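Local coordinates for 14-3-3 protein (Cryptosporidium parvum, PDB 3EFZ) that probably binds phosphoserine-containing partner proteins, as other members of the 14-3-3 family do, and so takes part in cell signalling, at residues Y154-L159 against Q166-A171. Residues are numbered along the deposited sequence; the frame is centred on the assembly and turned at random.
Sequences YKAEIL and QCIKQA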
loop_
_atom_site.group_PDB
_atom_site.type_symbol
_atom_site.label_atom_id
_atom_site.label_comp_id
_atom_site.label_asym_id
_atom_site.label_seq_id
_atom_site.Cartn_x
_atom_site.Cartn_y
_atom_site.Cartn_z
ATOM N N TYR B 154 14.997 6.470 1.554
ATOM C CA TYR B 154 14.635 5.097 1.199
ATOM C C TYR B 154 15.634 4.466 0.236
ATOM O O TYR B 154 15.946 3.289 0.371
ATOM C CB TYR B 154 13.240 5.022 0.576
ATOM C CG TYR B 154 12.071 5.435 1.464
ATOM C CD1 TYR B 154 12.210 5.652 2.847
ATOM C CD2 TYR B 154 10.802 5.575 0.904
ATOM C CE1 TYR B 154 11.113 6.017 3.624
ATOM C CE2 TYR B 154 9.700 5.919 1.665
ATOM C CZ TYR B 154 9.856 6.149 3.008
ATOM O OH TYR B 154 8.714 6.483 3.696
ATOM N N LYS B 155 16.111 5.240 -0.744
ATOM C CA LYS B 155 17.050 4.726 -1.761
ATOM C C LYS B 155 18.362 4.402 -1.062
ATOM O O LYS B 155 18.990 3.385 -1.349
ATOM C CB LYS B 155 17.313 5.743 -2.892
ATOM C CG LYS B 155 16.121 6.145 -3.763
ATOM C CD LYS B 155 16.606 6.923 -4.995
ATOM C CE LYS B 155 15.448 7.460 -5.808
ATOM N NZ LYS B 155 15.874 8.087 -7.118
ATOM N N ALA B 156 18.745 5.289 -0.144
ATOM C CA ALA B 156 19.941 5.179 0.688
ATOM C C ALA B 156 19.971 3.914 1.556
ATOM O O ALA B 156 21.044 3.427 1.880
ATOM C CB ALA B 156 20.070 6.427 1.575
ATOM N N GLU B 157 18.799 3.411 1.954
ATOM C CA GLU B 157 18.682 2.163 2.722
ATOM C C GLU B 157 18.926 0.936 1.842
ATOM O O GLU B 157 19.220 -0.167 2.343
ATOM C CB GLU B 157 17.291 2.047 3.365
ATOM C CG GLU B 157 16.911 3.157 4.316
ATOM C CD GLU B 157 15.465 3.029 4.822
ATOM O OE1 GLU B 157 14.630 2.425 4.115
ATOM O OE2 GLU B 157 15.159 3.531 5.922
ATOM N N ILE B 158 18.752 1.127 0.532
ATOM C CA ILE B 158 18.879 0.064 -0.455
ATOM C C ILE B 158 20.263 0.059 -1.104
ATOM O O ILE B 158 20.884 -0.995 -1.246
ATOM C CB ILE B 158 17.796 0.198 -1.568
ATOM C CG1 ILE B 158 16.389 0.114 -0.952
ATOM C CG2 ILE B 158 18.013 -0.843 -2.673
ATOM C CD1 ILE B 158 15.269 0.281 -1.944
ATOM N N LEU B 159 20.716 1.239 -1.518
ATOM C CA LEU B 159 21.957 1.401 -2.275
ATOM C C LEU B 159 23.221 1.221 -1.428
ATOM O O LEU B 159 23.160 1.215 -0.196
ATOM C CB LEU B 159 21.942 2.735 -3.042
ATOM C CG LEU B 159 20.840 2.880 -4.131
ATOM C CD1 LEU B 159 20.786 4.307 -4.676
ATOM C CD2 LEU B 159 20.936 1.882 -5.291
ATOM N N GLN B 166 25.670 9.390 -1.867
ATOM C CA GLN B 166 25.072 10.454 -2.680
ATOM C C GLN B 166 23.597 10.612 -2.358
ATOM O O GLN B 166 23.106 11.726 -2.322
ATOM C CB GLN B 166 25.236 10.202 -4.183
ATOM C CG GLN B 166 26.663 10.078 -4.715
ATOM C CD GLN B 166 26.700 9.344 -6.052
ATOM O OE1 GLN B 166 27.636 8.591 -6.347
ATOM N NE2 GLN B 166 25.652 9.532 -6.857
ATOM N N CYS B 167 22.877 9.508 -2.139
ATOM C CA CYS B 167 21.465 9.606 -1.740
ATOM C C CYS B 167 21.314 10.217 -0.353
ATOM O O CYS B 167 20.372 10.966 -0.109
ATOM C CB CYS B 167 20.725 8.249 -1.796
ATOM S SG CYS B 167 20.465 7.640 -3.466
ATOM N N ILE B 168 22.224 9.886 0.563
ATOM C CA ILE B 168 22.188 10.495 1.893
ATOM C C ILE B 168 22.439 12.001 1.762
ATOM O O ILE B 168 21.726 12.811 2.369
ATOM C CB ILE B 168 23.179 9.832 2.875
ATOM C CG1 ILE B 168 22.719 8.407 3.215
ATOM C CG2 ILE B 168 23.299 10.661 4.162
ATOM C CD1 ILE B 168 23.820 7.491 3.697
ATOM N N LYS B 169 23.429 12.370 0.951
ATOM C CA LYS B 169 23.708 13.781 0.700
ATOM C C LYS B 169 22.504 14.517 0.100
ATOM O O LYS B 169 22.180 15.599 0.571
ATOM C CB LYS B 169 24.965 13.994 -0.140
ATOM C CG LYS B 169 25.321 15.475 -0.208
ATOM C CD LYS B 169 26.570 15.785 -0.988
ATOM C CE LYS B 169 26.746 17.320 -1.064
ATOM N NZ LYS B 169 25.495 17.998 -1.581
ATOM N N GLN B 170 21.838 13.928 -0.905
ATOM C CA GLN B 170 20.621 14.521 -1.492
ATOM C C GLN B 170 19.477 14.623 -0.495
ATOM O O GLN B 170 18.690 15.555 -0.579
ATOM C CB GLN B 170 20.109 13.754 -2.730
ATOM C CG GLN B 170 20.977 13.801 -3.994
ATOM C CD GLN B 170 20.382 12.973 -5.145
ATOM O OE1 GLN B 170 19.341 13.327 -5.711
ATOM N NE2 GLN B 170 21.052 11.876 -5.501
ATOM N N ALA B 171 19.361 13.643 0.416
ATOM C CA ALA B 171 18.341 13.679 1.489
ATOM C C ALA B 171 18.576 14.808 2.486
ATOM O O ALA B 171 17.632 15.483 2.903
ATOM C CB ALA B 171 18.267 12.328 2.235
#
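The backbone oxygen of K155, a residue whose CB touches C167, accepts two backbone hydrogen bonds, from L159 N at 2.8 Å and I158 N at 2.9 Å. This double grip lies near the end of helix 138-158, just before helix 161-185, and the contact illustrates how an antiparallel helical hairpin closes around the small side chains of A156 and C167, with larger ones beside them. The two short axes approach to 8.4 Å at 163°, and A156 sits directly across from C167, their CA atoms 5.3 Å apart. The methyl of A156 meets both neighbours, its CB lying 3.9 Å from C167 CB and 3.7 Å from I168 CG1. I168 does not aim at the first helix from its root; its CG1 branch, anti to the carbonyl carbon (chi1 -69°), swings in to reach the methyl, while its side chain also touches L209 and L210. SG of C167 lies against two side chains one turn apart, 3.7 Å from K155 CB and 3.6 Å from the CD1 branch of L159. K155 comes closest through its CB; beyond CG the chain runs extended, and NZ forms a salt bridge with E122 on helix 100-131. Next to A156 in the sequence, E157 forms a salt bridge with R79 of helix 63-81, which, like R153 close to A156, is predicted to contact phosphoserine of a bound partner. Between the two helices the contact is apolar, and the small side chains of A156 and C167 are consistent with the close approach, while the lysine's charge is answered on another helix.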